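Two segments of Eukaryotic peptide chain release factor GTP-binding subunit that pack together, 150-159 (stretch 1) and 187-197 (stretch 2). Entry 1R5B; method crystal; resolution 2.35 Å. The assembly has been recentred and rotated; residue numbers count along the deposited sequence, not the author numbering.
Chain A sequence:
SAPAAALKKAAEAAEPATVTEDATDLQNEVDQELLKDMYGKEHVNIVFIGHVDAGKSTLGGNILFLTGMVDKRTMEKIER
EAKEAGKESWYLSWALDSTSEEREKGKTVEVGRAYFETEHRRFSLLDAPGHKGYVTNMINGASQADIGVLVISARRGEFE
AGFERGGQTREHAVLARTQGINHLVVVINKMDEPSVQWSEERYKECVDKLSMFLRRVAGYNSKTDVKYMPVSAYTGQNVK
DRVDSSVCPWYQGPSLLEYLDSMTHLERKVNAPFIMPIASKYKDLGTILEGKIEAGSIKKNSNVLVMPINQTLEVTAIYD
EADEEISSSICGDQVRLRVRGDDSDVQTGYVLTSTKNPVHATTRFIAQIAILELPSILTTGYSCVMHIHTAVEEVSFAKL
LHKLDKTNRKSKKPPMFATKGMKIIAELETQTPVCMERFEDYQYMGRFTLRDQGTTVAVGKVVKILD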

# COMPACT_ATOMS: atom_id res chain seq x y z
N LEU A 150 -14.68 8.74 -7.09
CA LEU A 150 -15.81 9.56 -7.55
C LEU A 150 -16.73 8.65 -8.35
O LEU A 150 -16.32 8.10 -9.36
CB LEU A 150 -15.31 10.74 -8.39
CG LEU A 150 -16.35 11.64 -9.05
CD1 LEU A 150 -17.18 12.35 -8.01
CD2 LEU A 150 -15.66 12.67 -9.95
N VAL A 151 -17.98 8.49 -7.90
CA VAL A 151 -18.95 7.62 -8.57
C VAL A 151 -19.87 8.45 -9.43
O VAL A 151 -20.55 9.33 -8.93
CB VAL A 151 -19.76 6.79 -7.57
CG1 VAL A 151 -20.55 5.71 -8.28
CG2 VAL A 151 -18.83 6.16 -6.52
N ILE A 152 -19.87 8.16 -10.73
CA ILE A 152 -20.65 8.91 -11.71
C ILE A 152 -21.67 7.99 -12.39
O ILE A 152 -21.34 6.86 -12.73
CB ILE A 152 -19.73 9.54 -12.78
CG1 ILE A 152 -18.75 10.53 -12.14
CG2 ILE A 152 -20.55 10.24 -13.86
CD1 ILE A 152 -19.37 11.84 -11.65
N SER A 153 -22.89 8.47 -12.58
CA SER A 153 -23.90 7.71 -13.30
C SER A 153 -23.70 7.85 -14.80
O SER A 153 -23.51 8.96 -15.30
CB SER A 153 -25.30 8.20 -12.95
OG SER A 153 -26.26 7.61 -13.81
N ALA A 154 -23.77 6.73 -15.51
CA ALA A 154 -23.63 6.70 -16.96
C ALA A 154 -24.99 6.80 -17.65
O ALA A 154 -25.04 6.97 -18.86
CB ALA A 154 -22.92 5.43 -17.39
N ARG A 155 -26.08 6.67 -16.90
CA ARG A 155 -27.43 6.80 -17.47
C ARG A 155 -27.59 8.11 -18.25
O ARG A 155 -27.15 9.16 -17.80
CB ARG A 155 -28.47 6.74 -16.35
CG ARG A 155 -29.94 6.77 -16.81
CD ARG A 155 -30.90 7.35 -15.78
NE ARG A 155 -30.79 6.67 -14.49
CZ ARG A 155 -31.79 6.12 -13.81
NH1 ARG A 155 -33.05 6.13 -14.27
NH2 ARG A 155 -31.53 5.53 -12.64
N ARG A 156 -28.24 8.04 -19.41
CA ARG A 156 -28.52 9.25 -20.19
C ARG A 156 -29.48 10.13 -19.39
O ARG A 156 -30.40 9.63 -18.74
CB ARG A 156 -29.13 8.89 -21.56
CG ARG A 156 -28.16 8.14 -22.47
CD ARG A 156 -28.63 7.94 -23.92
NE ARG A 156 -27.74 7.02 -24.61
CZ ARG A 156 -26.53 7.33 -25.10
NH1 ARG A 156 -26.04 8.58 -25.02
NH2 ARG A 156 -25.79 6.39 -25.68
N GLY A 157 -29.25 11.45 -19.45
CA GLY A 157 -29.96 12.39 -18.59
C GLY A 157 -29.26 12.64 -17.26
O GLY A 157 -28.95 13.78 -16.94
N GLU A 158 -28.99 11.58 -16.50
CA GLU A 158 -28.42 11.73 -15.16
C GLU A 158 -26.96 12.21 -15.17
O GLU A 158 -26.60 13.14 -14.45
CB GLU A 158 -28.54 10.40 -14.39
CG GLU A 158 -28.67 10.54 -12.88
CD GLU A 158 -28.56 9.20 -12.18
OE1 GLU A 158 -28.29 9.18 -10.96
OE2 GLU A 158 -28.72 8.16 -12.85
N PHE A 159 -26.14 11.56 -15.99
CA PHE A 159 -24.75 11.96 -16.26
C PHE A 159 -24.64 13.43 -16.59
O PHE A 159 -24.00 14.18 -15.88
CB PHE A 159 -24.19 11.15 -17.44
CG PHE A 159 -22.79 11.53 -17.82
CD1 PHE A 159 -21.73 11.19 -16.99
CD2 PHE A 159 -22.54 12.22 -18.99
CE1 PHE A 159 -20.44 11.53 -17.32
CE2 PHE A 159 -21.24 12.56 -19.33
CZ PHE A 159 -20.18 12.22 -18.49
N VAL A 187 -15.37 6.00 -11.01
CA VAL A 187 -16.14 4.81 -11.33
C VAL A 187 -17.40 5.21 -12.13
O VAL A 187 -18.24 5.97 -11.66
CB VAL A 187 -16.46 4.06 -10.01
CG1 VAL A 187 -17.66 3.21 -10.13
CG2 VAL A 187 -15.25 3.19 -9.62
N ILE A 188 -17.47 4.76 -13.38
CA ILE A 188 -18.62 5.02 -14.22
C ILE A 188 -19.64 3.91 -13.93
O ILE A 188 -19.48 2.77 -14.37
CB ILE A 188 -18.22 5.01 -15.72
CG1 ILE A 188 -17.09 6.01 -16.03
CG2 ILE A 188 -19.44 5.31 -16.60
CD1 ILE A 188 -17.39 7.42 -15.73
N ASN A 189 -20.70 4.26 -13.19
CA ASN A 189 -21.68 3.29 -12.67
C ASN A 189 -22.90 3.16 -13.58
O ASN A 189 -23.07 3.93 -14.52
CB ASN A 189 -22.09 3.75 -11.26
CG ASN A 189 -22.85 2.67 -10.48
OD1 ASN A 189 -23.68 2.98 -9.63
ND2 ASN A 189 -22.54 1.42 -10.76
N LYS A 190 -23.74 2.16 -13.30
CA LYS A 190 -24.98 1.91 -14.03
C LYS A 190 -24.78 1.53 -15.50
O LYS A 190 -25.62 1.84 -16.34
CB LYS A 190 -25.94 3.11 -13.92
CG LYS A 190 -26.09 3.67 -12.52
CD LYS A 190 -27.31 4.59 -12.44
CE LYS A 190 -27.72 4.92 -11.02
NZ LYS A 190 -28.45 6.22 -10.99
N MET A 191 -23.69 0.82 -15.79
CA MET A 191 -23.40 0.40 -17.16
C MET A 191 -24.44 -0.62 -17.69
O MET A 191 -24.59 -0.77 -18.90
CB MET A 191 -21.98 -0.18 -17.25
CG MET A 191 -20.86 0.84 -16.99
SD MET A 191 -20.73 2.20 -18.17
CE MET A 191 -20.56 1.41 -19.64
N ASP A 192 -25.13 -1.30 -16.78
CA ASP A 192 -26.11 -2.33 -17.10
C ASP A 192 -27.48 -1.78 -17.54
O ASP A 192 -28.27 -2.49 -18.18
CB ASP A 192 -26.32 -3.22 -15.86
CG ASP A 192 -27.15 -2.53 -14.76
OD1 ASP A 192 -26.64 -1.60 -14.10
OD2 ASP A 192 -28.33 -2.86 -14.49
N GLU A 193 -27.77 -0.53 -17.18
CA GLU A 193 -29.10 0.06 -17.34
C GLU A 193 -29.58 0.13 -18.80
O GLU A 193 -28.78 0.06 -19.72
CB GLU A 193 -29.12 1.46 -16.71
CG GLU A 193 -29.36 1.45 -15.21
CD GLU A 193 -30.00 2.74 -14.70
OE1 GLU A 193 -30.33 3.63 -15.51
OE2 GLU A 193 -30.19 2.86 -13.47
N PRO A 194 -30.88 0.24 -19.02
CA PRO A 194 -31.44 0.35 -20.39
C PRO A 194 -30.73 1.33 -21.35
O PRO A 194 -30.48 0.98 -22.51
CB PRO A 194 -32.87 0.82 -20.12
CG PRO A 194 -33.21 0.25 -18.78
CD PRO A 194 -31.94 0.22 -17.99
N SER A 195 -30.43 2.54 -20.88
CA SER A 195 -29.89 3.61 -21.73
C SER A 195 -28.41 3.41 -22.05
O SER A 195 -27.89 3.94 -23.04
CB SER A 195 -30.07 4.95 -21.03
OG SER A 195 -29.37 4.95 -19.80
N VAL A 196 -27.74 2.67 -21.18
CA VAL A 196 -26.36 2.23 -21.37
C VAL A 196 -26.39 0.72 -21.40
O VAL A 196 -26.86 0.11 -20.43
CB VAL A 196 -25.49 2.61 -20.16
CG1 VAL A 196 -24.00 2.53 -20.52
CG2 VAL A 196 -25.89 3.97 -19.62
N GLN A 197 -25.91 0.08 -22.45
CA GLN A 197 -25.92 -1.39 -22.43
C GLN A 197 -24.51 -1.91 -22.59
O GLN A 197 -24.20 -2.66 -23.51
CB GLN A 197 -26.89 -1.93 -23.46
CG GLN A 197 -28.33 -1.64 -23.05
CD GLN A 197 -29.35 -2.30 -23.93
OE1 GLN A 197 -30.07 -1.62 -24.65
NE2 GLN A 197 -29.43 -3.63 -23.89

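Two parallel strands, 150-153 and 187-189, lie side by side, and their backbones are joined by a ladder of hydrogen bonds: V187 N to L150 O (2.8 Å), I152 N to V187 O (2.9 Å), N189 N to I152 O (2.7 Å) and, just past the strand end, A154 N to N189 O (3.1 Å). V151, V187, S153 and N189 share one face of this sheet, where V151 CG1 meets V187 CG1 at 4.2 Å; both valines are t. I152 and I188 occupy the other, each with chi1 and chi2 in m, and I188 CD1 comes within 4.3 Å of I152 CB. Beta-branched residues suit such buried, extended backbone.

Beyond the strand, A154 points toward stretch 2. A154 CB touches I188 CG2 (3.6 Å), M191 SD (4.0 Å) and V196 CG2 (4.0 Å), a set of close apolar contacts for a small side chain.

A charged cluster follows, centred on E158. CA-to-CB of E158 points toward stretch 2, and its side chain, t at chi1 and chi2, is extended. The chain of K190, m at chi1 and t thereafter, is nearly straight and carries NZ to 2.7 Å from E158 OE2 in a salt bridge. E158 OE2 also accepts a hydrogen bond from S153 OG (2.7 Å), the serine being t, while S153 OG in turn accepts one from R155 N (3.2 Å). R155 begins t, t and then bends at chi3 (m); R155 NE lies 3.0 Å from E158 OE2, a weak hydrogen bond within a salt bridge. E193 OE2 sits over one face of the guanidinium, 3.1 Å from R155 NH2, so that attraction is purely electrostatic. These carboxylates help offset the proximity of R155 NH2 to K190 NZ (3.6 Å).

S195 in p offers OG to R156 N in a weak hydrogen bond (3.3 Å). G157, the N-cap residue, adopts phi 90° and psi -56°, where a CB would jam against the preceding carbonyl oxygen.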